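PDB 6FMB: secreted effector CSEP0064 from Blumeria graminis f. sp. hordei, which binds host RNA without cleaving it and inhibits the ribosomal RNA degradation set off by plant ribosome-inactivating proteins, which raises host susceptibility to infection. Local coordinates for residues 10-15 and 54-59; 23-28 and 50-55. All blocks are in the same frame, centred on the assembly; numbering follows the deposited sequence. Where two conformers were deposited one is given.

How the contacts relate
Contacts 1 and 2 illustrate how a small α+β protein uses one strand and the loop after it to pack against the residues that lead into and out of its helix. Helix 14-24 packs against strand 51-56 of the four-stranded sheet, and the contacts lie about 15 Å apart, centre to centre, on opposite sides of the chain's centre. Along the chain come 10-15, 23-28, then 50-55 and 54-59, which share F54 and P55. Contact 1 joins strand 10-13 of the small sheet to V56 and the loop after strand 51-56; contact 2 joins the helix's last residues and the turn after them to R52 and F54. Together they join helix and both sheets in an RNase-like fold.

Contact 1: residues 10-15 and 54-59; sequences TEIPER and FPVEDS
I12 reaches D58 and V56 with two different branches. Its CD1 comes to 3.6 Å from CB of D58, the two side chains crossing at about a right angle. The other branch, CG2, lies 4.1 Å from CG2 of V56, each of these methyls standing anti to its own backbone N, with E57 O also nearby at 3.7 Å from I12 CG2. D58 holds CG in the crowded position between N and the carbonyl carbon (chi1 69°), and the methyl CG2 of T10 lies 3.7 Å from OD2 of D58. P13, at the N-cap position of helix 14-24, brings CD to 3.8 Å from D58 O. No hydrogen bond joins the two segments; a polar link is made nearby by N16, whose ND2 is hydrogen-bonded to E57 O and S59 O, and Y70 of strand 70-75 touches T10, I12, V56 and D58. This is van der Waals packing at a strand-to-helix junction, where edge strand 10-13 of the small sheet packs on V56 and the loop that follows strand 51-56 of the larger sheet in an RNase-like α+β fold.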
loop_
_atom_site.group_PDB
_atom_site.type_symbol
_atom_site.label_atom_id
_atom_site.label_comp_id
_atom_site.label_asym_id
_atom_site.label_seq_id
_atom_site.Cartn_x
_atom_site.Cartn_y
_atom_site.Cartn_z
ATOM N N THR A 10 -7.229 9.037 -10.339
ATOM C CA THR A 10 -5.789 9.026 -10.634
ATOM C C THR A 10 -5.348 7.570 -10.751
ATOM O O THR A 10 -5.662 6.756 -9.886
ATOM C CB THR A 10 -4.983 9.763 -9.526
ATOM O OG1 THR A 10 -5.355 11.157 -9.486
ATOM C CG2 THR A 10 -3.486 9.671 -9.768
ATOM N N GLU A 11 -4.631 7.245 -11.835
ATOM C CA GLU A 11 -4.094 5.900 -12.014
ATOM C C GLU A 11 -2.826 5.691 -11.183
ATOM O O GLU A 11 -1.875 6.484 -11.288
ATOM C CB GLU A 11 -3.769 5.661 -13.494
ATOM C CG GLU A 11 -3.045 4.349 -13.704
ATOM C CD GLU A 11 -2.910 3.929 -15.140
ATOM O OE1 GLU A 11 -3.695 4.403 -15.981
ATOM O OE2 GLU A 11 -2.047 3.079 -15.406
ATOM N N ILE A 12 -2.818 4.617 -10.399
ATOM C CA ILE A 12 -1.603 4.139 -9.737
ATOM C C ILE A 12 -1.121 2.930 -10.543
ATOM O O ILE A 12 -1.830 1.907 -10.617
ATOM C CB ILE A 12 -1.867 3.723 -8.277
ATOM C CG1 ILE A 12 -2.526 4.847 -7.458
ATOM C CG2 ILE A 12 -0.562 3.245 -7.628
ATOM C CD1 ILE A 12 -1.840 6.178 -7.472
ATOM N N PRO A 13 0.081 3.046 -11.154
ATOM C CA PRO A 13 0.582 1.933 -11.938
ATOM C C PRO A 13 0.692 0.620 -11.151
ATOM O O PRO A 13 1.159 0.627 -10.022
ATOM C CB PRO A 13 1.991 2.414 -12.346
ATOM C CG PRO A 13 1.965 3.892 -12.286
ATOM C CD PRO A 13 0.997 4.204 -11.187
ATOM N N GLU A 14 0.325 -0.495 -11.774
ATOM C CA GLU A 14 0.414 -1.805 -11.092
ATOM C C GLU A 14 1.835 -2.111 -10.574
ATOM O O GLU A 14 1.988 -2.675 -9.492
ATOM C CB GLU A 14 -0.069 -2.948 -12.014
ATOM C CG GLU A 14 -0.157 -4.317 -11.338
ATOM C CD GLU A 14 -0.135 -5.496 -12.312
ATOM O OE1 GLU A 14 0.313 -6.570 -11.886
ATOM O OE2 GLU A 14 -0.525 -5.358 -13.489
ATOM N N ARG A 15 2.854 -1.740 -11.371
ATOM C CA ARG A 15 4.226 -2.062 -10.973
ATOM C C ARG A 15 4.639 -1.333 -9.696
ATOM O O ARG A 15 5.480 -1.833 -8.927
ATOM C CB ARG A 15 5.218 -1.821 -12.116
ATOM C CG ARG A 15 5.620 -0.383 -12.412
ATOM C CD ARG A 15 6.427 -0.368 -13.717
ATOM N NE ARG A 15 7.253 0.812 -13.940
ATOM C CZ ARG A 15 8.183 0.917 -14.901
ATOM N NH1 ARG A 15 8.878 2.066 -15.059
ATOM N NH2 ARG A 15 8.429 -0.131 -15.724
ATOM N N PHE A 54 2.326 0.664 3.565
ATOM C CA PHE A 54 3.503 1.305 2.969
ATOM C C PHE A 54 3.019 2.258 1.891
ATOM O O PHE A 54 2.115 1.917 1.113
ATOM C CB PHE A 54 4.485 0.261 2.408
ATOM C CG PHE A 54 5.858 0.823 2.122
ATOM C CD1 PHE A 54 6.823 0.908 3.127
ATOM C CD2 PHE A 54 6.207 1.272 0.848
ATOM C CE1 PHE A 54 8.067 1.462 2.883
ATOM C CE2 PHE A 54 7.467 1.812 0.602
ATOM C CZ PHE A 54 8.398 1.901 1.626
ATOM N N PRO A 55 3.598 3.471 1.821
ATOM C CA PRO A 55 3.099 4.419 0.829
ATOM C C PRO A 55 3.453 4.043 -0.617
ATOM O O PRO A 55 4.401 3.281 -0.866
ATOM C CB PRO A 55 3.774 5.755 1.240
ATOM C CG PRO A 55 4.180 5.569 2.670
ATOM C CD PRO A 55 4.606 4.126 2.695
ATOM N N VAL A 56 2.691 4.590 -1.564
ATOM C CA VAL A 56 2.907 4.344 -3.000
ATOM C C VAL A 56 2.697 5.674 -3.738
ATOM O O VAL A 56 1.953 6.547 -3.275
ATOM C CB VAL A 56 1.983 3.181 -3.505
ATOM C CG1 VAL A 56 0.519 3.573 -3.516
ATOM C CG2 VAL A 56 2.393 2.656 -4.889
ATOM N N GLU A 57 3.386 5.807 -4.880
ATOM C CA GLU A 57 3.358 6.997 -5.741
ATOM C C GLU A 57 2.467 6.788 -6.949
ATOM O O GLU A 57 2.283 5.659 -7.404
ATOM C CB GLU A 57 4.755 7.274 -6.295
ATOM C CG GLU A 57 5.840 7.477 -5.263
ATOM C CD GLU A 57 5.754 8.832 -4.601
ATOM O OE1 GLU A 57 4.841 9.606 -4.943
ATOM O OE2 GLU A 57 6.606 9.144 -3.752
ATOM N N ASP A 58 1.951 7.883 -7.491
ATOM C CA ASP A 58 1.288 7.863 -8.794
ATOM C C ASP A 58 2.253 8.057 -9.968
ATOM O O ASP A 58 1.854 7.906 -11.107
ATOM C CB ASP A 58 0.103 8.855 -8.835
ATOM C CG ASP A 58 0.511 10.332 -8.791
ATOM O OD1 ASP A 58 1.658 10.681 -9.107
ATOM O OD2 ASP A 58 -0.363 11.172 -8.494
ATOM N N SER A 59 3.510 8.375 -9.679
ATOM C CA SER A 59 4.539 8.660 -10.675
ATOM C C SER A 59 5.547 7.509 -10.790
ATOM O O SER A 59 5.432 6.515 -10.073
ATOM C CB SER A 59 5.264 9.910 -10.237
ATOM O OG SER A 59 5.832 9.728 -8.972
#

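Contact 2: residues 23-28 and 50-55; sequences LAFNYR and EVRQFP
The phenyl ring of F25 carries the aliphatic part of R52 on one face: R52 CD sits 3.5 Å from the ring centroid, only 8° off the normal, a CH-pi contact over the centre. E50 O lies at the edge of the same ring, 3.7 Å from F25 CZ. The guanidinium of R52 is turned 20° from the ring plane, with F25 CD2 over one of its faces and A24 O and E50 OE2 at its edge. P55 CD lies over one face of the F54 ring and the backbone N of A24 over the opposite face, both offset toward the rim; L23 CB also packs on the A24 side, 3.9 Å from F54 CE2. Y27 approaches F54 obliquely, and CB of A24 touches CB of F54 at 3.7 Å.

R52 is extended from CG to NE, which lays CD over the F25 ring and NE close to its CE2 and CD2, and NH1 reaches the turn after helix 14-24. There NH1 gives two hydrogen bonds: 2.9 Å to A24 O, nearly straight and on a lone pair in the carbonyl plane, and 2.7 Å to Y27 O, more bent (138°) and with the acceptor tilted from the guanidinium plane. On the E50 side, NE of R52 makes a salt bridge to E50 OE2 at 2.7 Å, with a weak second bond from NH2.

One arginine thus ties the C-terminal end of the helix and the residues after it to strand 51-56. Its positive charge, partly balanced by E50, probably suits the helix dipole and polarises the carbonyls of A24 and Y27.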
loop_
_atom_site.group_PDB
_atom_site.type_symbol
_atom_site.label_atom_id
_atom_site.label_comp_id
_atom_site.label_asym_id
_atom_site.label_seq_id
_atom_site.Cartn_x
_atom_site.Cartn_y
_atom_site.Cartn_z
ATOM N N LEU A 23 8.694 -3.852 -0.842
ATOM C CA LEU A 23 9.347 -2.875 0.039
ATOM C C LEU A 23 8.747 -2.912 1.449
ATOM O O LEU A 23 9.473 -2.815 2.425
ATOM C CB LEU A 23 9.296 -1.471 -0.542
ATOM C CG LEU A 23 10.150 -1.263 -1.806
ATOM C CD1 LEU A 23 9.914 0.143 -2.356
ATOM C CD2 LEU A 23 11.635 -1.509 -1.561
ATOM N N ALA A 24 7.436 -3.097 1.571
ATOM C CA ALA A 24 6.771 -3.082 2.891
ATOM C C ALA A 24 7.404 -4.082 3.841
ATOM O O ALA A 24 7.558 -3.799 5.023
ATOM C CB ALA A 24 5.279 -3.376 2.747
ATOM N N PHE A 25 7.717 -5.268 3.323
ATOM C CA PHE A 25 8.304 -6.358 4.135
ATOM C C PHE A 25 9.837 -6.368 4.175
ATOM O O PHE A 25 10.431 -7.256 4.768
ATOM C CB PHE A 25 7.672 -7.727 3.768
ATOM C CG PHE A 25 6.307 -7.911 4.389
ATOM C CD1 PHE A 25 5.155 -7.400 3.788
ATOM C CD2 PHE A 25 6.176 -8.532 5.610
ATOM C CE1 PHE A 25 3.914 -7.488 4.409
ATOM C CE2 PHE A 25 4.928 -8.656 6.217
ATOM C CZ PHE A 25 3.802 -8.122 5.621
ATOM N N ASN A 26 10.462 -5.329 3.616
ATOM C CA ASN A 26 11.928 -5.217 3.610
ATOM C C ASN A 26 12.490 -4.502 4.826
ATOM O O ASN A 26 13.669 -4.656 5.108
ATOM C CB ASN A 26 12.371 -4.456 2.340
ATOM C CG ASN A 26 13.870 -4.455 2.144
ATOM O OD1 ASN A 26 14.553 -3.408 2.256
ATOM N ND2 ASN A 26 14.400 -5.595 1.860
ATOM N N TYR A 27 11.686 -3.678 5.503
ATOM C CA TYR A 27 12.194 -2.745 6.528
ATOM C C TYR A 27 11.593 -3.057 7.897
ATOM O O TYR A 27 10.452 -3.488 7.996
ATOM C CB TYR A 27 11.821 -1.298 6.175
ATOM C CG TYR A 27 12.364 -0.847 4.836
ATOM C CD1 TYR A 27 13.730 -0.574 4.659
ATOM C CD2 TYR A 27 11.521 -0.673 3.736
ATOM C CE1 TYR A 27 14.225 -0.164 3.435
ATOM C CE2 TYR A 27 12.021 -0.268 2.495
ATOM C CZ TYR A 27 13.373 -0.028 2.352
ATOM O OH TYR A 27 13.847 0.388 1.130
ATOM N N ARG A 28 12.422 -2.885 8.910
ATOM C CA ARG A 28 11.882 -2.910 10.323
ATOM C C ARG A 28 10.675 -1.788 10.478
ATOM O O ARG A 28 10.665 -0.711 9.843
ATOM C CB ARG A 28 12.987 -2.526 11.345
ATOM C CG ARG A 28 14.308 -3.322 11.374
ATOM C CD ARG A 28 15.548 -2.541 11.984
ATOM N NE ARG A 28 15.941 -3.255 13.195
ATOM C CZ ARG A 28 17.025 -3.222 13.954
ATOM N NH1 ARG A 28 16.904 -4.042 14.959
ATOM N NH2 ARG A 28 18.035 -2.374 13.930
ATOM N N GLU A 50 0.262 -11.157 9.431
ATOM C CA GLU A 50 0.766 -9.796 9.614
ATOM C C GLU A 50 0.464 -8.948 8.382
ATOM O O GLU A 50 0.715 -9.377 7.255
ATOM C CB GLU A 50 2.277 -9.786 9.894
ATOM C CG GLU A 50 2.858 -8.391 10.095
ATOM C CD GLU A 50 4.344 -8.373 10.485
ATOM O OE1 GLU A 50 4.734 -9.051 11.394
ATOM O OE2 GLU A 50 5.096 -7.634 9.850
ATOM N N VAL A 51 -0.076 -7.753 8.613
ATOM C CA VAL A 51 -0.348 -6.784 7.548
ATOM C C VAL A 51 0.539 -5.554 7.772
ATOM O O VAL A 51 0.814 -5.166 8.921
ATOM C CB VAL A 51 -1.856 -6.422 7.512
ATOM C CG1 VAL A 51 -2.133 -5.188 6.662
ATOM C CG2 VAL A 51 -2.651 -7.596 6.975
ATOM N N ARG A 52 0.986 -4.962 6.670
ATOM C CA ARG A 52 1.800 -3.763 6.695
ATOM C C ARG A 52 1.221 -2.695 5.772
ATOM O O ARG A 52 0.632 -2.988 4.717
ATOM C CB ARG A 52 3.250 -4.079 6.320
ATOM C CG ARG A 52 3.962 -4.888 7.388
ATOM C CD ARG A 52 5.407 -5.162 7.047
ATOM N NE ARG A 52 6.088 -5.733 8.200
ATOM C CZ ARG A 52 7.378 -5.592 8.484
ATOM N NH1 ARG A 52 8.191 -4.980 7.648
ATOM N NH2 ARG A 52 7.849 -6.119 9.604
ATOM N N GLN A 53 1.410 -1.441 6.199
ATOM C CA GLN A 53 1.033 -0.249 5.446
ATOM C C GLN A 53 2.296 0.404 4.886
ATOM O O GLN A 53 3.229 0.663 5.650
ATOM C CB GLN A 53 0.289 0.750 6.328
ATOM C CG GLN A 53 -0.239 1.980 5.578
ATOM C CD GLN A 53 -0.090 3.298 6.299
ATOM O OE1 GLN A 53 0.531 3.372 7.340
ATOM N NE2 GLN A 53 -0.632 4.358 5.709
ATOM N N PHE A 54 2.326 0.664 3.565
ATOM C CA PHE A 54 3.503 1.305 2.969
ATOM C C PHE A 54 3.019 2.258 1.891
ATOM O O PHE A 54 2.115 1.917 1.113
ATOM C CB PHE A 54 4.485 0.261 2.408
ATOM C CG PHE A 54 5.858 0.823 2.122
ATOM C CD1 PHE A 54 6.823 0.908 3.127
ATOM C CD2 PHE A 54 6.207 1.272 0.848
ATOM C CE1 PHE A 54 8.067 1.462 2.883
ATOM C CE2 PHE A 54 7.467 1.812 0.602
ATOM C CZ PHE A 54 8.398 1.901 1.626
ATOM N N PRO A 55 3.598 3.471 1.821
ATOM C CA PRO A 55 3.099 4.419 0.829
ATOM C C PRO A 55 3.453 4.043 -0.617
ATOM O O PRO A 55 4.401 3.281 -0.866
ATOM C CB PRO A 55 3.774 5.755 1.240
ATOM C CG PRO A 55 4.180 5.569 2.670
ATOM C CD PRO A 55 4.606 4.126 2.695
#